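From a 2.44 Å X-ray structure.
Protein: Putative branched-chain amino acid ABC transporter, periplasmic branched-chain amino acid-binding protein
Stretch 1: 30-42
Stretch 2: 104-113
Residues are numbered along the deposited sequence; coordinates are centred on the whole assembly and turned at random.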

# COMPACT_ATOMS: atom_id res chain seq x y z
N GLY A 30 -11.49 -23.69 18.70
CA GLY A 30 -11.20 -23.19 17.35
C GLY A 30 -12.26 -22.19 16.85
O GLY A 30 -11.90 -21.17 16.27
N PRO A 31 -13.57 -22.49 17.05
CA PRO A 31 -14.52 -21.40 16.79
C PRO A 31 -14.33 -20.20 17.73
O PRO A 31 -14.67 -19.08 17.36
CB PRO A 31 -15.88 -22.06 17.02
CG PRO A 31 -15.65 -23.50 16.76
CD PRO A 31 -14.26 -23.78 17.25
N ASP A 32 -13.79 -20.45 18.92
CA ASP A 32 -13.57 -19.39 19.91
C ASP A 32 -12.50 -18.39 19.47
O ASP A 32 -12.39 -17.30 20.03
CB ASP A 32 -13.17 -20.02 21.25
CG ASP A 32 -14.07 -21.17 21.63
OD1 ASP A 32 -15.02 -20.94 22.40
OD2 ASP A 32 -13.83 -22.30 21.15
N GLN A 33 -11.72 -18.78 18.47
CA GLN A 33 -10.67 -17.94 17.94
C GLN A 33 -11.17 -17.09 16.77
O GLN A 33 -12.19 -17.40 16.16
CB GLN A 33 -9.48 -18.81 17.51
CG GLN A 33 -9.00 -19.76 18.59
CD GLN A 33 -8.09 -20.86 18.05
OE1 GLN A 33 -8.31 -21.38 16.96
NE2 GLN A 33 -7.07 -21.21 18.82
N GLN A 34 -10.45 -16.01 16.47
CA GLN A 34 -10.75 -15.16 15.31
C GLN A 34 -9.87 -15.56 14.14
O GLN A 34 -8.64 -15.56 14.25
CB GLN A 34 -10.54 -13.68 15.65
CG GLN A 34 -10.63 -12.75 14.44
CD GLN A 34 -12.06 -12.48 14.02
OE1 GLN A 34 -12.81 -11.79 14.72
NE2 GLN A 34 -12.45 -13.01 12.87
N PHE A 35 -10.49 -15.91 13.01
CA PHE A 35 -9.74 -16.39 11.86
C PHE A 35 -9.12 -15.26 11.05
O PHE A 35 -9.77 -14.26 10.74
CB PHE A 35 -10.62 -17.25 10.96
CG PHE A 35 -9.89 -17.84 9.78
CD1 PHE A 35 -8.63 -18.40 9.95
CD2 PHE A 35 -10.45 -17.83 8.52
CE1 PHE A 35 -7.94 -18.93 8.87
CE2 PHE A 35 -9.78 -18.38 7.44
CZ PHE A 35 -8.52 -18.93 7.62
N PHE A 36 -7.85 -15.44 10.71
CA PHE A 36 -7.11 -14.46 9.93
C PHE A 36 -6.57 -15.13 8.67
O PHE A 36 -5.48 -15.69 8.69
CB PHE A 36 -5.96 -13.88 10.75
CG PHE A 36 -5.55 -12.50 10.33
CD1 PHE A 36 -5.92 -11.39 11.08
CD2 PHE A 36 -4.78 -12.31 9.19
CE1 PHE A 36 -5.54 -10.12 10.70
CE2 PHE A 36 -4.39 -11.04 8.80
CZ PHE A 36 -4.77 -9.94 9.56
N PRO A 37 -7.35 -15.09 7.58
CA PRO A 37 -6.94 -15.75 6.34
C PRO A 37 -5.67 -15.12 5.76
O PRO A 37 -5.53 -13.89 5.76
CB PRO A 37 -8.15 -15.53 5.42
CG PRO A 37 -8.82 -14.32 5.95
CD PRO A 37 -8.62 -14.36 7.43
N LEU A 38 -4.76 -15.96 5.29
CA LEU A 38 -3.51 -15.48 4.70
C LEU A 38 -3.34 -16.00 3.27
O LEU A 38 -3.03 -17.17 3.06
CB LEU A 38 -2.32 -15.88 5.56
CG LEU A 38 -2.26 -15.22 6.94
CD1 LEU A 38 -1.01 -15.64 7.69
CD2 LEU A 38 -2.34 -13.70 6.82
N ALA A 39 -3.55 -15.11 2.30
CA ALA A 39 -3.36 -15.45 0.90
C ALA A 39 -1.94 -15.11 0.48
O ALA A 39 -1.60 -13.94 0.30
CB ALA A 39 -4.38 -14.71 0.03
N THR A 40 -1.10 -16.13 0.34
CA THR A 40 0.33 -15.92 0.16
C THR A 40 0.89 -16.66 -1.04
O THR A 40 0.30 -17.64 -1.51
CB THR A 40 1.12 -16.37 1.41
OG1 THR A 40 0.96 -17.79 1.59
CG2 THR A 40 0.63 -15.65 2.66
N TYR A 41 2.02 -16.19 -1.55
CA TYR A 41 2.76 -16.92 -2.56
C TYR A 41 4.16 -17.26 -2.06
O TYR A 41 4.89 -16.39 -1.58
CB TYR A 41 2.83 -16.15 -3.88
CG TYR A 41 3.06 -14.65 -3.76
CD1 TYR A 41 4.34 -14.12 -3.68
CD2 TYR A 41 1.99 -13.77 -3.77
CE1 TYR A 41 4.55 -12.76 -3.58
CE2 TYR A 41 2.18 -12.40 -3.67
CZ TYR A 41 3.47 -11.90 -3.58
OH TYR A 41 3.66 -10.54 -3.47
N ARG A 42 4.52 -18.54 -2.15
CA ARG A 42 5.85 -19.00 -1.78
C ARG A 42 6.50 -19.76 -2.92
O ARG A 42 7.55 -20.38 -2.76
CB ARG A 42 5.79 -19.87 -0.52
CG ARG A 42 5.37 -19.10 0.71
CD ARG A 42 5.22 -20.00 1.92
NE ARG A 42 4.89 -19.24 3.11
CZ ARG A 42 5.79 -18.61 3.87
NH1 ARG A 42 7.08 -18.66 3.54
NH2 ARG A 42 5.40 -17.94 4.95
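Stretch 2 104-113: APVAVYQPNG

How does the second stretch run along the first? Both travel the same way: Ala104 lies beside Pro31, with their CA atoms 4.1 Å apart, and further along the CA of Tyr109 is 6.6 Å from that of Pro37 and the CA of Pro111 is 5.6 Å from that of Ala39. Residues 34-40 form a strand, whereas 104-113 has no regular helix or strand, although most of its backbone is extended. Exceptions include Ala107, at phi/psi -100/-46, Pro111, at -65/-23, and Asn112, at 53/54, a left-handed conformation. Together the two segments bury 782 Å².

What holds Ala104, the residue with the most covered surface, at the start of the contact? Its CB points toward the first stretch, where a type I turn from Gly30 to Gln33 leads into the strand. Ala104 CB sits 3.2 Å from Gly30 O and 3.3 Å from Gln33 O, and packs against Phe35 CB at 3.7 Å. Just beyond, Phe35 N donates a hydrogen bond to Pro105 O at 3.2 Å, with a bent N-H...O angle of 137°. The Phe35 ring turns its edge to Val106, Phe35 CD2 to Val106 CG2 at 3.5 Å. From a CB that points away, the side chain of Gln34 folds back so that its NE2 lies 2.9 Å from Pro105 O.

Where does Pro37 fit in the middle? Its CB points toward the second stretch, and its ring packs among side chains and backbone: Pro37 CG is 3.6 Å from Tyr109 CD1, 3.7 Å from Val108 O and 4.1 Å from Val106 CG1. The backbones are further apart here, and water fills part of the space. One water accepts from Gln110 N at 2.9 Å and lies within hydrogen-bonding distance of Pro37 O, at 2.7 Å; a second accepts from Ala39 N at 2.9 Å and lies 2.6 Å from Gln110 O.

How does so small a residue as Ala39 cover so much of the contact? Its methyl group points toward the second stretch and meets several residues at once: Ala39 CB is 3.5 Å from Pro111 O, 3.9 Å from Gln110 O and 3.7 Å from Tyr109 OH. Its carbonyl is engaged too, because Asn112 ND2 donates to Ala39 O at 2.9 Å with a nearly straight angle of 170°. This side-chain-to-backbone bond fastens the far end, where Asn112 O also approaches the edge of the Tyr41 ring, 3.8 Å from Tyr41 CE2.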

# COMPACT_ATOMS: atom_id res chain seq x y z
N ALA A 104 -13.89 -20.91 13.15
CA ALA A 104 -13.49 -19.51 13.30
C ALA A 104 -13.81 -18.68 12.06
O ALA A 104 -13.37 -19.01 10.96
CB ALA A 104 -12.01 -19.43 13.62
N PRO A 105 -14.58 -17.59 12.24
CA PRO A 105 -15.08 -16.75 11.14
C PRO A 105 -14.08 -15.71 10.62
O PRO A 105 -13.11 -15.38 11.29
CB PRO A 105 -16.29 -16.06 11.77
CG PRO A 105 -15.91 -15.92 13.21
CD PRO A 105 -15.08 -17.14 13.55
N VAL A 106 -14.35 -15.19 9.42
CA VAL A 106 -13.52 -14.16 8.81
C VAL A 106 -14.07 -12.78 9.11
O VAL A 106 -15.27 -12.55 8.98
CB VAL A 106 -13.42 -14.35 7.27
CG1 VAL A 106 -12.73 -13.16 6.60
CG2 VAL A 106 -12.72 -15.66 6.93
N ALA A 107 -13.21 -11.86 9.51
CA ALA A 107 -13.63 -10.48 9.74
C ALA A 107 -13.24 -9.60 8.55
O ALA A 107 -14.04 -8.80 8.07
CB ALA A 107 -13.02 -9.94 11.02
N VAL A 108 -12.00 -9.75 8.09
CA VAL A 108 -11.48 -8.99 6.97
C VAL A 108 -10.63 -9.89 6.09
O VAL A 108 -10.08 -10.89 6.56
CB VAL A 108 -10.62 -7.79 7.44
CG1 VAL A 108 -11.49 -6.71 8.07
CG2 VAL A 108 -9.56 -8.26 8.41
N TYR A 109 -10.54 -9.55 4.81
CA TYR A 109 -9.78 -10.37 3.88
C TYR A 109 -8.78 -9.56 3.04
O TYR A 109 -9.13 -8.53 2.45
CB TYR A 109 -10.73 -11.14 2.95
CG TYR A 109 -10.02 -12.19 2.13
CD1 TYR A 109 -9.82 -13.47 2.62
CD2 TYR A 109 -9.52 -11.89 0.86
CE1 TYR A 109 -9.16 -14.43 1.88
CE2 TYR A 109 -8.86 -12.84 0.11
CZ TYR A 109 -8.68 -14.11 0.62
OH TYR A 109 -8.02 -15.06 -0.12
N GLN A 110 -7.54 -10.03 3.00
CA GLN A 110 -6.47 -9.37 2.23
C GLN A 110 -5.92 -10.30 1.16
O GLN A 110 -5.12 -11.18 1.46
CB GLN A 110 -5.35 -8.93 3.16
CG GLN A 110 -5.75 -7.86 4.15
CD GLN A 110 -5.10 -8.04 5.51
OE1 GLN A 110 -5.05 -9.15 6.04
NE2 GLN A 110 -4.61 -6.95 6.09
N PRO A 111 -6.36 -10.11 -0.09
CA PRO A 111 -5.95 -11.00 -1.18
C PRO A 111 -4.45 -10.94 -1.49
O PRO A 111 -3.91 -11.90 -2.04
CB PRO A 111 -6.77 -10.49 -2.38
CG PRO A 111 -7.21 -9.13 -2.01
CD PRO A 111 -7.36 -9.12 -0.52
N ASN A 112 -3.79 -9.84 -1.12
CA ASN A 112 -2.36 -9.67 -1.38
C ASN A 112 -2.02 -9.90 -2.86
O ASN A 112 -1.16 -10.71 -3.19
CB ASN A 112 -1.53 -10.62 -0.51
CG ASN A 112 -1.73 -10.38 0.98
OD1 ASN A 112 -1.80 -9.24 1.42
ND2 ASN A 112 -1.84 -11.46 1.75
N GLY A 113 -2.71 -9.18 -3.73
CA GLY A 113 -2.59 -9.39 -5.16
C GLY A 113 -3.62 -8.59 -5.94
O GLY A 113 -4.83 -8.75 -5.76
O HOH W 1 -4.30 -12.63 3.51
O HOH W 2 -6.63 -11.41 5.36